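Local coordinates for Lin2111 protein (Listeria innocua, PDB 3EDP) that probably binds DNA as a transcription regulator of the GntR family, joining an N-terminal winged-helix region to a UTRA domain, at residues S16-S21 against D25-G30; D141-P146 against I164-S169; S207-E212 against A218-Y223. All coordinates share one frame; numbering follows the deposited sequence.

Interaction 1: residues S16-S21 against D25-G30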
# COMPACT_ATOMS: atom_id res chain seq x y z
N SER A 16 36.84 -18.75 15.84
CA SER A 16 36.79 -19.76 14.77
C SER A 16 35.77 -20.85 15.05
O SER A 16 35.08 -21.32 14.14
CB SER A 16 38.17 -20.39 14.56
OG SER A 16 39.12 -19.44 14.11
N LYS A 17 35.67 -21.26 16.31
CA LYS A 17 34.72 -22.30 16.70
C LYS A 17 33.28 -21.80 16.62
O LYS A 17 32.38 -22.52 16.18
CB LYS A 17 35.05 -22.85 18.10
CG LYS A 17 36.39 -23.58 18.15
CD LYS A 17 36.54 -24.45 19.39
CE LYS A 17 37.10 -23.66 20.57
NZ LYS A 17 37.50 -24.55 21.71
N ILE A 18 33.06 -20.55 17.04
CA ILE A 18 31.73 -19.96 16.91
C ILE A 18 31.37 -19.81 15.43
O ILE A 18 30.23 -20.06 15.03
CB ILE A 18 31.63 -18.61 17.62
CG1 ILE A 18 31.81 -18.80 19.12
CG2 ILE A 18 30.27 -17.94 17.31
CD1 ILE A 18 32.28 -17.58 19.84
N LYS A 19 32.35 -19.41 14.63
CA LYS A 19 32.16 -19.29 13.19
C LYS A 19 31.75 -20.65 12.60
O LYS A 19 30.86 -20.72 11.75
CB LYS A 19 33.45 -18.80 12.54
CG LYS A 19 33.26 -17.99 11.27
CD LYS A 19 34.59 -17.45 10.77
CE LYS A 19 35.40 -16.83 11.91
NZ LYS A 19 36.80 -16.54 11.50
N ASP A 20 32.39 -21.72 13.06
CA ASP A 20 32.05 -23.07 12.62
C ASP A 20 30.59 -23.38 12.92
O ASP A 20 29.86 -23.89 12.06
CB ASP A 20 32.94 -24.11 13.30
CG ASP A 20 34.39 -24.01 12.87
OD1 ASP A 20 34.67 -23.33 11.86
OD2 ASP A 20 35.25 -24.61 13.54
N SER A 21 30.16 -23.08 14.14
CA SER A 21 28.79 -23.31 14.55
C SER A 21 27.82 -22.53 13.67
O SER A 21 26.76 -23.04 13.30
CB SER A 21 28.59 -22.92 16.02
OG SER A 21 29.39 -23.73 16.86
N ASP A 25 24.80 -23.86 10.84
CA ASP A 25 23.45 -23.46 11.22
C ASP A 25 23.02 -23.90 12.62
O ASP A 25 21.82 -23.97 12.90
CB ASP A 25 22.44 -23.93 10.17
CG ASP A 25 22.34 -22.98 9.00
OD1 ASP A 25 21.95 -21.81 9.20
OD2 ASP A 25 22.64 -23.40 7.86
N GLU A 26 23.98 -24.20 13.49
CA GLU A 26 23.66 -24.46 14.89
C GLU A 26 23.09 -23.17 15.48
O GLU A 26 22.18 -23.20 16.31
CB GLU A 26 24.90 -24.89 15.66
CG GLU A 26 25.71 -25.99 15.00
CD GLU A 26 26.98 -26.31 15.76
OE1 GLU A 26 27.00 -26.15 17.00
OE2 GLU A 26 27.98 -26.71 15.11
N TYR A 27 23.66 -22.05 15.05
CA TYR A 27 23.12 -20.73 15.36
C TYR A 27 22.70 -20.08 14.04
O TYR A 27 23.40 -20.21 13.04
CB TYR A 27 24.16 -19.83 16.03
CG TYR A 27 25.00 -20.47 17.12
CD1 TYR A 27 24.45 -21.38 18.02
CD2 TYR A 27 26.34 -20.13 17.26
CE1 TYR A 27 25.23 -21.94 19.02
CE2 TYR A 27 27.12 -20.69 18.26
CZ TYR A 27 26.56 -21.59 19.13
OH TYR A 27 27.35 -22.13 20.12
N LYS A 28 21.57 -19.38 14.04
CA LYS A 28 21.13 -18.68 12.83
C LYS A 28 20.08 -17.60 13.08
O LYS A 28 19.46 -17.55 14.14
CB LYS A 28 20.65 -19.66 11.76
CG LYS A 28 19.42 -20.46 12.16
CD LYS A 28 18.83 -21.18 10.95
CE LYS A 28 18.39 -20.19 9.87
NZ LYS A 28 17.71 -20.86 8.73
N THR A 29 19.89 -16.74 12.08
CA THR A 29 18.92 -15.66 12.14
C THR A 29 17.54 -16.16 12.55
O THR A 29 17.03 -17.13 11.99
CB THR A 29 18.79 -14.96 10.78
OG1 THR A 29 20.08 -14.50 10.36
CG2 THR A 29 17.84 -13.77 10.87
N GLY A 30 16.95 -15.50 13.54
CA GLY A 30 15.64 -15.88 14.04
C GLY A 30 15.72 -17.09 14.95
O GLY A 30 14.73 -17.46 15.58
O HOH W 1 29.74 -22.35 19.30
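Ser21 and Tyr27 make the tight part of this contact. The CB of Ser21 lies 3.5 Å from CE2 of the Tyr27 ring and meets the ring obliquely. Ile18 adds a looser touch, its CG2 standing 4.3 Å from CE2 at the ring edge, near the ring plane. The Tyr27 CG sits beside its backbone N, and this rotation (chi1 -44°) sets CE2 of the ring beside Ser21 and Ile18. Pro34 also touches Tyr27, and Leu57 of helix 47-59 touches Ile18. The backbone bond Glu26 N to Ser21 O, 3.0 Å long, belongs to a Schellman motif that ends helix 10-23. Asp25 is its C-prime residue and carries the positive phi (61°). Helix 10-23 lies in the GntR-family region, consistent with a winged-helix DNA-binding domain. Away from the Ser21-Tyr27 packing the contact loosens. Glu26 is exposed, and its carboxylate lies over Ser21, with OE1 3.4 Å from Ser21 OG. That bond is weak and not settled, since the hydroxyl proton could also go to Lys17 O. The other oxygen, OE2, forms a salt bridge with Arg24. A water bridges Ser21 OG and Tyr27 OH, which lie 4.2 Å apart.

Interaction 2: residues D141-P146 against I164-S169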
# COMPACT_ATOMS: atom_id res chain seq x y z
N ASP A 141 14.43 -0.87 -3.97
CA ASP A 141 13.61 -0.89 -2.77
C ASP A 141 14.46 -1.09 -1.53
O ASP A 141 15.41 -1.88 -1.54
CB ASP A 141 12.54 -1.99 -2.84
CG ASP A 141 11.33 -1.56 -3.63
OD1 ASP A 141 10.27 -1.33 -3.02
OD2 ASP A 141 11.44 -1.42 -4.87
N ARG A 142 14.12 -0.37 -0.48
CA ARG A 142 14.72 -0.61 0.82
C ARG A 142 13.62 -0.80 1.86
O ARG A 142 12.68 -0.00 1.95
CB ARG A 142 15.67 0.53 1.20
CG ARG A 142 15.89 0.68 2.70
CD ARG A 142 17.37 0.87 3.06
NE ARG A 142 18.13 1.54 2.01
CZ ARG A 142 17.95 2.81 1.63
NH1 ARG A 142 17.00 3.55 2.20
NH2 ARG A 142 18.70 3.33 0.67
N LEU A 143 13.74 -1.89 2.61
CA LEU A 143 12.79 -2.26 3.66
C LEU A 143 13.47 -2.28 5.02
O LEU A 143 14.60 -2.77 5.16
CB LEU A 143 12.25 -3.66 3.41
CG LEU A 143 11.01 -3.92 2.57
CD1 LEU A 143 11.27 -3.58 1.11
CD2 LEU A 143 10.61 -5.39 2.73
N ILE A 144 12.77 -1.76 6.02
CA ILE A 144 13.25 -1.77 7.39
C ILE A 144 12.20 -2.45 8.27
O ILE A 144 11.05 -2.01 8.32
CB ILE A 144 13.51 -0.35 7.90
CG1 ILE A 144 14.46 0.40 6.96
CG2 ILE A 144 14.08 -0.39 9.32
CD1 ILE A 144 15.89 -0.11 6.95
N LEU A 145 12.59 -3.53 8.94
CA LEU A 145 11.71 -4.30 9.81
C LEU A 145 12.37 -4.50 11.17
O LEU A 145 13.39 -5.17 11.26
CB LEU A 145 11.44 -5.69 9.22
CG LEU A 145 10.88 -5.83 7.81
CD1 LEU A 145 10.80 -7.31 7.41
CD2 LEU A 145 9.52 -5.20 7.72
N PRO A 146 11.80 -3.92 12.24
CA PRO A 146 12.39 -4.10 13.57
C PRO A 146 12.38 -5.56 14.00
O PRO A 146 11.38 -6.26 13.85
CB PRO A 146 11.48 -3.26 14.48
CG PRO A 146 10.82 -2.28 13.55
CD PRO A 146 10.63 -3.03 12.27
N ILE A 164 3.41 -6.93 1.07
CA ILE A 164 2.32 -6.85 2.03
C ILE A 164 2.29 -8.15 2.82
O ILE A 164 2.15 -8.14 4.05
CB ILE A 164 0.96 -6.65 1.33
CG1 ILE A 164 0.91 -5.28 0.67
CG2 ILE A 164 -0.17 -6.78 2.32
CD1 ILE A 164 -0.40 -5.03 -0.02
N GLU A 165 2.43 -9.26 2.12
CA GLU A 165 2.50 -10.55 2.81
C GLU A 165 3.65 -10.55 3.81
O GLU A 165 3.48 -10.95 4.96
CB GLU A 165 2.61 -11.70 1.82
CG GLU A 165 2.77 -13.06 2.49
CD GLU A 165 2.39 -14.21 1.58
OE1 GLU A 165 2.32 -15.35 2.05
OE2 GLU A 165 2.15 -13.96 0.38
N LEU A 166 4.82 -10.08 3.39
CA LEU A 166 6.00 -10.07 4.26
C LEU A 166 5.76 -9.19 5.49
O LEU A 166 6.06 -9.58 6.62
CB LEU A 166 7.24 -9.59 3.50
CG LEU A 166 8.51 -9.43 4.36
CD1 LEU A 166 8.91 -10.76 4.95
CD2 LEU A 166 9.67 -8.84 3.56
N VAL A 167 5.23 -7.99 5.27
CA VAL A 167 4.99 -7.05 6.36
C VAL A 167 3.95 -7.59 7.34
O VAL A 167 3.98 -7.30 8.53
CB VAL A 167 4.54 -5.67 5.84
CG1 VAL A 167 4.07 -4.81 6.99
CG2 VAL A 167 5.68 -4.98 5.09
N ASN A 168 3.05 -8.40 6.82
CA ASN A 168 1.98 -8.98 7.61
C ASN A 168 2.43 -10.23 8.37
O ASN A 168 1.66 -10.80 9.15
CB ASN A 168 0.82 -9.35 6.69
CG ASN A 168 -0.48 -9.46 7.41
OD1 ASN A 168 -1.24 -10.39 7.19
ND2 ASN A 168 -0.74 -8.51 8.29
N SER A 169 3.67 -10.66 8.15
CA SER A 169 4.10 -11.98 8.61
C SER A 169 4.76 -12.01 9.99
O SER A 169 5.18 -13.07 10.47
CB SER A 169 5.04 -12.60 7.57
OG SER A 169 6.36 -12.12 7.74
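Leu143 and Leu145 meet Leu166 through methyl groups, so the flat groups here are neighbours and not partners. The side chain of Phe130 touches Leu143, and those of Tyr150 and Phe158 touch Leu145. Within the UTRA domain this packs the short helix 163-167 onto one face of the antiparallel sheet, through strand 137-146. The closest approach is between Leu143 CD2 and Leu166 CD2, at 3.7 Å, where the two side chains cross obliquely. Leu166 CD2 also lies 4.3 Å from Leu145 CD1, so a single methyl bridges two residues of the strand. Leu166 reaches them because its CG lies opposite the backbone N (chi1 175°). Val167 stands beside the leucines, its CG2 4.7 Å from Leu145 CD2, and also packs on Ile217 of the neighbouring strand 215-225. All three leucines are buried, and the contact is purely apolar. Elsewhere on the helix, Ile164 and Glu165 pack on Leu177 and Phe175 of the second subunit. Val167 O is hydrogen-bonded to Tyr150 OH. Leu166 O accepts two bonds from Ser169: one from N at 3.0 Å, and one from OG at 2.8 Å with the donor tilted 18° from the carbonyl plane.

Interaction 3: residues S207-E212 against A218-Y223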
# COMPACT_ATOMS: atom_id res chain seq x y z
N SER A 207 6.77 4.45 2.32
CA SER A 207 5.61 3.78 2.91
C SER A 207 5.89 3.45 4.37
O SER A 207 6.95 2.91 4.70
CB SER A 207 5.29 2.49 2.15
OG SER A 207 5.11 2.71 0.77
N VAL A 208 4.96 3.80 5.24
CA VAL A 208 5.02 3.35 6.62
C VAL A 208 3.83 2.43 6.87
O VAL A 208 2.69 2.82 6.67
CB VAL A 208 4.99 4.53 7.61
CG1 VAL A 208 5.00 4.01 9.04
CG2 VAL A 208 6.17 5.46 7.35
N PHE A 209 4.09 1.19 7.27
CA PHE A 209 3.02 0.23 7.50
C PHE A 209 2.71 0.22 9.00
O PHE A 209 3.62 0.14 9.83
CB PHE A 209 3.42 -1.17 7.05
CG PHE A 209 3.70 -1.30 5.57
CD1 PHE A 209 2.72 -1.73 4.70
CD2 PHE A 209 4.96 -1.01 5.06
CE1 PHE A 209 2.97 -1.87 3.34
CE2 PHE A 209 5.22 -1.15 3.69
CZ PHE A 209 4.23 -1.58 2.84
N TYR A 210 1.42 0.32 9.33
CA TYR A 210 0.99 0.36 10.73
C TYR A 210 0.16 -0.85 11.10
O TYR A 210 -0.65 -1.32 10.30
CB TYR A 210 0.13 1.61 10.97
CG TYR A 210 0.88 2.91 10.94
CD1 TYR A 210 1.38 3.48 12.11
CD2 TYR A 210 1.09 3.60 9.74
CE1 TYR A 210 2.06 4.67 12.09
CE2 TYR A 210 1.77 4.81 9.72
CZ TYR A 210 2.26 5.33 10.90
OH TYR A 210 2.93 6.52 10.91
N ALA A 211 0.38 -1.34 12.32
CA ALA A 211 -0.60 -2.18 13.00
C ALA A 211 -1.63 -1.25 13.64
O ALA A 211 -1.42 -0.04 13.71
CB ALA A 211 0.08 -3.03 14.08
N GLU A 212 -2.74 -1.81 14.11
CA GLU A 212 -3.77 -1.03 14.80
C GLU A 212 -3.18 -0.18 15.93
O GLU A 212 -2.13 -0.51 16.49
CB GLU A 212 -4.87 -1.94 15.36
CG GLU A 212 -6.10 -2.02 14.47
CD GLU A 212 -7.23 -2.80 15.11
OE1 GLU A 212 -7.16 -4.05 15.10
OE2 GLU A 212 -8.20 -2.17 15.60
N ALA A 218 6.64 -1.43 9.96
CA ALA A 218 7.58 -1.56 8.84
C ALA A 218 7.69 -0.28 8.02
O ALA A 218 6.75 0.52 7.96
CB ALA A 218 7.19 -2.73 7.95
N ILE A 219 8.84 -0.08 7.40
CA ILE A 219 9.05 1.05 6.51
C ILE A 219 9.61 0.56 5.19
O ILE A 219 10.49 -0.32 5.18
CB ILE A 219 10.06 2.05 7.09
CG1 ILE A 219 9.56 2.63 8.40
CG2 ILE A 219 10.33 3.16 6.08
CD1 ILE A 219 10.62 3.40 9.15
N GLN A 220 9.13 1.13 4.10
CA GLN A 220 9.66 0.83 2.77
C GLN A 220 9.93 2.12 2.00
O GLN A 220 9.14 3.06 2.04
CB GLN A 220 8.67 -0.02 1.98
CG GLN A 220 9.15 -0.39 0.58
CD GLN A 220 8.17 -1.35 -0.10
OE1 GLN A 220 7.01 -1.44 0.30
NE2 GLN A 220 8.64 -2.08 -1.11
N TYR A 221 11.07 2.15 1.31
CA TYR A 221 11.38 3.24 0.41
C TYR A 221 11.55 2.63 -0.97
O TYR A 221 12.30 1.68 -1.14
CB TYR A 221 12.67 3.96 0.81
CG TYR A 221 12.64 4.55 2.20
CD1 TYR A 221 11.86 5.67 2.47
CD2 TYR A 221 13.37 3.99 3.23
CE1 TYR A 221 11.82 6.22 3.75
CE2 TYR A 221 13.34 4.53 4.51
CZ TYR A 221 12.57 5.65 4.75
OH TYR A 221 12.53 6.19 6.02
N HIS A 222 10.81 3.17 -1.93
CA HIS A 222 10.86 2.67 -3.30
C HIS A 222 11.28 3.83 -4.21
O HIS A 222 10.76 4.94 -4.09
CB HIS A 222 9.50 2.12 -3.71
CG HIS A 222 9.39 1.79 -5.16
ND1 HIS A 222 9.92 0.64 -5.71
CD2 HIS A 222 8.81 2.46 -6.19
CE1 HIS A 222 9.67 0.62 -7.01
NE2 HIS A 222 9.00 1.71 -7.32
N TYR A 223 12.23 3.56 -5.10
CA TYR A 223 12.78 4.61 -5.96
C TYR A 223 12.60 4.25 -7.42
O TYR A 223 12.85 3.10 -7.82
CB TYR A 223 14.28 4.79 -5.70
CG TYR A 223 14.64 5.18 -4.28
CD1 TYR A 223 14.79 6.52 -3.92
CD2 TYR A 223 14.83 4.21 -3.30
CE1 TYR A 223 15.12 6.88 -2.63
CE2 TYR A 223 15.16 4.57 -2.01
CZ TYR A 223 15.31 5.90 -1.68
OH TYR A 223 15.65 6.26 -0.40
O HOH W 2 7.22 2.41 -0.72
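A beta hairpin, strands 201-211 and 215-225 of the UTRA-domain sheet, brings Ser207, Val208 and Phe209 against Gln220, Ile219 and Ala218. Ser207 and Gln220 form a hydrogen-bonded pair with two nearly straight bonds: Ser207 N to Gln220 O at 2.8 Å, and Gln220 N to Ser207 O at 2.9 Å. Val208 and Ile219 form the non-hydrogen-bonded pair between. Phe209 and Ala218 are again a hydrogen-bonded pair, but unevenly held: Phe209 N to Ala218 O is 2.8 Å, whereas Ala218 N to Phe209 O is weak at 3.4 Å. Ser207, Phe209, Ala218 and Gln220 share one face of the sheet. There Phe209 CD2 lies 4.0 Å from Ala218 CB. The Gln220 chain, extended from a CG opposite the backbone N (chi1 -179°), brings OE1 to the ring edge, in plane, 3.8 Å from Phe209 CZ. Amide and ring planes are 31° apart. The amide NE2 has a weak bond to Asp141. Ser207 OG is bonded to Gln179 and to a water. On the other face Ile219 packs on helix 110-117. The edge approach of OE1 sets a partly negative oxygen near ring hydrogens, so the meeting is probably mildly attractive.

In the fold
From the N terminus the three contacts follow in series; none nests in or crosses another. Interaction 1 closes a very short turn at the end of helix 10-23, with three residues between its segments, where the chain leaves for helix 36-42. It stays in the GntR-family region, about 25 Å from interaction 2, centre to centre. Interaction 2 closes a 17-residue excursion and returns helix 163-167 to strand 137-146. Interaction 3 closes the hairpin of strands 201-211 and 215-225. The last two join in one sheet, where 137-146 and 215-225 are neighbours: Arg142 O and Tyr221 N, and Asp141 OD2 and His222 ND1, are probably hydrogen-bonded.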